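Local coordinates for sensor protein (Pseudomonas syringae pv. tomato, PDB 2R8R) that is the N-terminal P-loop-type domain of KdpD, a sensor that probably transfers phosphate from ATP to a histidine within a two-component regulatory system, at residues Gln108-Leu113 and Ile118-Thr123. Numbering follows the deposited sequence.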
ATOM      1  N   GLN A 108      -0.611  -7.143  10.440  1.00 15.77           N
ATOM      2  CA  GLN A 108      -0.502  -7.341  11.895  1.00 15.60           C
ATOM      3  C   GLN A 108       0.228  -6.218  12.601  1.00 14.47           C
ATOM      4  O   GLN A 108      -0.130  -5.865  13.712  1.00 14.96           O
ATOM      5  CB  GLN A 108       0.222  -8.643  12.218  1.00 15.83           C
ATOM      6  CG  GLN A 108      -0.493  -9.859  11.798  1.00 15.73           C
ATOM      7  CD  GLN A 108       0.374 -11.091  11.950  1.00 17.11           C
ATOM      8  OE1 GLN A 108       0.900 -11.576  10.968  1.00 15.92           O
ATOM      9  NE2 GLN A 108       0.562 -11.576  13.203  1.00 20.31           N
ATOM     10  N   ASP A 109       1.281  -5.695  11.986  1.00 14.04           N
ATOM     11  CA  ASP A 109       1.941  -4.491  12.460  1.00 14.39           C
ATOM     12  C   ASP A 109       0.941  -3.343  12.624  1.00 14.39           C
ATOM     13  O   ASP A 109       0.915  -2.647  13.627  1.00 14.97           O
ATOM     14  CB  ASP A 109       3.010  -4.014  11.467  1.00 14.88           C
ATOM     15  CG  ASP A 109       4.226  -4.960  11.340  1.00 16.62           C
ATOM     16  OD1 ASP A 109       4.344  -5.991  12.073  1.00 16.71           O
ATOM     17  OD2 ASP A 109       5.079  -4.620  10.490  1.00 12.79           O
ATOM     18  N   ILE A 110       0.124  -3.156  11.594  1.00 14.74           N
ATOM     19  CA  ILE A 110      -0.936  -2.182  11.581  1.00 13.94           C
ATOM     20  C   ILE A 110      -1.970  -2.421  12.675  1.00 14.08           C
ATOM     21  O   ILE A 110      -2.374  -1.488  13.356  1.00 14.69           O
ATOM     22  CB  ILE A 110      -1.620  -2.122  10.167  1.00 13.36           C
ATOM     23  CG1 ILE A 110      -0.660  -1.443   9.176  1.00 13.34           C
ATOM     24  CG2 ILE A 110      -2.939  -1.425  10.268  1.00 10.20           C
ATOM     25  CD1 ILE A 110      -0.983  -1.610   7.705  1.00 13.91           C
ATOM     26  N   GLN A 111      -2.403  -3.657  12.858  1.00 14.83           N
ATOM     27  CA  GLN A 111      -3.401  -3.917  13.888  1.00 15.91           C
ATOM     28  C   GLN A 111      -2.833  -3.514  15.240  1.00 14.52           C
ATOM     29  O   GLN A 111      -3.546  -2.976  16.045  1.00 14.98           O
ATOM     30  CB  GLN A 111      -3.888  -5.397  13.918  1.00 16.68           C
ATOM     31  CG  GLN A 111      -4.635  -5.952  12.700  1.00 20.04           C
ATOM     32  CD  GLN A 111      -5.878  -5.177  12.337  1.00 26.56           C
ATOM     33  OE1 GLN A 111      -6.688  -4.839  13.201  1.00 31.83           O
ATOM     34  NE2 GLN A 111      -6.057  -4.906  11.038  1.00 31.03           N
ATOM     35  N   GLU A 112      -1.548  -3.769  15.470  1.00 14.59           N
ATOM     36  CA  GLU A 112      -0.880  -3.418  16.731  1.00 14.69           C
ATOM     37  C   GLU A 112      -0.816  -1.920  17.001  1.00 14.22           C
ATOM     38  O   GLU A 112      -0.997  -1.483  18.127  1.00 14.25           O
ATOM     39  CB  GLU A 112       0.557  -3.977  16.812  1.00 14.26           C
ATOM     40  CG  GLU A 112       1.077  -3.983  18.228  1.00 13.81           C
ATOM     41  CD  GLU A 112       2.435  -4.600  18.420  1.00 15.99           C
ATOM     42  OE1 GLU A 112       3.190  -4.752  17.439  1.00 18.87           O
ATOM     43  OE2 GLU A 112       2.756  -4.925  19.601  1.00 17.26           O
ATOM     44  N   LEU A 113      -0.528  -1.144  15.963  1.00 13.92           N
ATOM     45  CA  LEU A 113      -0.556   0.325  16.052  1.00 12.66           C
ATOM     46  C   LEU A 113      -1.958   0.768  16.391  1.00 12.17           C
ATOM     47  O   LEU A 113      -2.139   1.610  17.220  1.00 11.62           O
ATOM     48  CB  LEU A 113      -0.145   0.969  14.715  1.00 12.30           C
ATOM     49  CG  LEU A 113       1.302   0.735  14.257  1.00 11.96           C
ATOM     50  CD1 LEU A 113       1.421   1.064  12.790  1.00  9.95           C
ATOM     51  CD2 LEU A 113       2.252   1.563  15.160  1.00 11.96           C
ATOM     52  N   ILE A 118      -3.231   4.402  17.720  1.00 13.28           N
ATOM     53  CA  ILE A 118      -2.606   5.143  16.634  1.00 13.47           C
ATOM     54  C   ILE A 118      -3.464   4.948  15.369  1.00 13.70           C
ATOM     55  O   ILE A 118      -3.803   3.821  14.988  1.00 13.74           O
ATOM     56  CB  ILE A 118      -1.116   4.680  16.429  1.00 14.12           C
ATOM     57  CG1 ILE A 118      -0.324   4.882  17.748  1.00 15.20           C
ATOM     58  CG2 ILE A 118      -0.416   5.407  15.206  1.00 12.48           C
ATOM     59  CD1 ILE A 118       0.991   4.083  17.813  1.00 11.97           C
ATOM     60  N   ASP A 119      -3.827   6.054  14.733  1.00 13.41           N
ATOM     61  CA  ASP A 119      -4.492   6.004  13.430  1.00 13.85           C
ATOM     62  C   ASP A 119      -3.503   5.564  12.362  1.00 12.88           C
ATOM     63  O   ASP A 119      -2.306   5.865  12.440  1.00 13.49           O
ATOM     64  CB  ASP A 119      -5.074   7.386  13.055  1.00 13.71           C
ATOM     65  CG  ASP A 119      -6.179   7.844  14.006  1.00 14.66           C
ATOM     66  OD1 ASP A 119      -6.993   7.013  14.475  1.00 13.22           O
ATOM     67  OD2 ASP A 119      -6.238   9.056  14.271  1.00 15.60           O
ATOM     68  N   VAL A 120      -4.014   4.846  11.365  1.00 12.58           N
ATOM     69  CA  VAL A 120      -3.216   4.390  10.256  1.00 11.55           C
ATOM     70  C   VAL A 120      -3.853   4.676   8.899  1.00 11.95           C
ATOM     71  O   VAL A 120      -5.043   4.419   8.685  1.00 11.12           O
ATOM     72  CB  VAL A 120      -2.859   2.875  10.361  1.00 11.93           C
ATOM     73  CG1 VAL A 120      -2.060   2.471   9.123  1.00  8.47           C
ATOM     74  CG2 VAL A 120      -2.048   2.554  11.663  1.00  9.21           C
ATOM     75  N   TYR A 121      -3.045   5.223   7.986  1.00 11.86           N
ATOM     76  CA  TYR A 121      -3.397   5.299   6.543  1.00 11.67           C
ATOM     77  C   TYR A 121      -2.558   4.242   5.838  1.00 11.17           C
ATOM     78  O   TYR A 121      -1.389   4.056   6.164  1.00 10.56           O
ATOM     79  CB  TYR A 121      -3.052   6.670   5.930  1.00 11.52           C
ATOM     80  CG  TYR A 121      -3.947   7.859   6.292  1.00 12.10           C
ATOM     81  CD1 TYR A 121      -4.961   7.762   7.223  1.00 10.55           C
ATOM     82  CD2 TYR A 121      -3.728   9.115   5.690  1.00 12.79           C
ATOM     83  CE1 TYR A 121      -5.753   8.871   7.559  1.00 10.39           C
ATOM     84  CE2 TYR A 121      -4.521  10.215   6.008  1.00 12.95           C
ATOM     85  CZ  TYR A 121      -5.541  10.079   6.940  1.00 11.70           C
ATOM     86  OH  TYR A 121      -6.329  11.175   7.229  1.00 12.72           O
ATOM     87  N   THR A 122      -3.169   3.533   4.896  1.00 11.55           N
ATOM     88  CA  THR A 122      -2.481   2.464   4.169  1.00 11.83           C
ATOM     89  C   THR A 122      -2.953   2.397   2.728  1.00 12.16           C
ATOM     90  O   THR A 122      -3.971   2.963   2.375  1.00 12.97           O
ATOM     91  CB  THR A 122      -2.631   1.054   4.900  1.00 12.22           C
ATOM     92  OG1 THR A 122      -1.660   0.135   4.381  1.00 10.38           O
ATOM     93  CG2 THR A 122      -4.040   0.450   4.745  1.00 10.36           C
ATOM     94  N   THR A 123      -2.177   1.720   1.896  1.00 13.09           N
ATOM     95  CA  THR A 123      -2.517   1.507   0.486  1.00 13.18           C
ATOM     96  C   THR A 123      -2.532   0.011   0.194  1.00 13.58           C
ATOM     97  O   THR A 123      -1.789  -0.759   0.805  1.00 14.87           O
ATOM     98  CB  THR A 123      -1.500   2.177  -0.404  1.00 12.61           C
ATOM     99  OG1 THR A 123      -0.248   1.533  -0.199  1.00 12.17           O
ATOM    100  CG2 THR A 123      -1.373   3.677  -0.046  1.00 11.69           C
TER
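Leu113 O, near the C-terminal end of helix 106-115, accepts a hydrogen bond from Ile118 N at 3.0 Å. The N-H...O angle of 152° makes the bond moderately straight, and the donor is tilted from the carbonyl plane. Ile118 crowds the same oxygen with its side chain, CB lying 3.3 Å from Leu113 O, so the chain that leaves the helix is held against its last turn just before strand 119-125 starts. Beside this bond the two side chains meet obliquely at their ends, Leu113 CD2 resting 3.9 Å from Ile118 CD1.

Leu113 also serves Val120. Its CB lies 3.9 Å from Val120 CG2, and the first torsion, which sets CG anti to the carbonyl carbon (chi1 -65°), brings CD1 to the same methyl; the two side chains cross at about a right angle. The valine divides its methyls between two helix residues about one turn apart: CG2 goes to Leu113, while CG1 faces Ile110, 4.2 Å from Ile110 CG2.

The axes of 108-113 and 119-123 run roughly antiparallel (152°) and approach to 8.5 Å, as expected for the return leg of a beta-alpha-beta crossover. Here strand 87-90 leads through helix 106-115 into strand 119-125, its parallel neighbour in the central sheet of this P-loop NTPase-like domain. Ile118, just ahead of the strand, and Val120 and Thr122 within it direct their side chains toward the helix; Tyr121 points from the other face onto helix 19-32.

Farther along the strand, Ile110 CD1 comes within 3.8 Å of Thr122 OG1. CD1 is a methyl carbon, so this is only a van der Waals approach; the buried hydroxyl's hydrogen bond goes to Val90 O on the adjacent strand. Leu93 touches both Ile110 and Thr122.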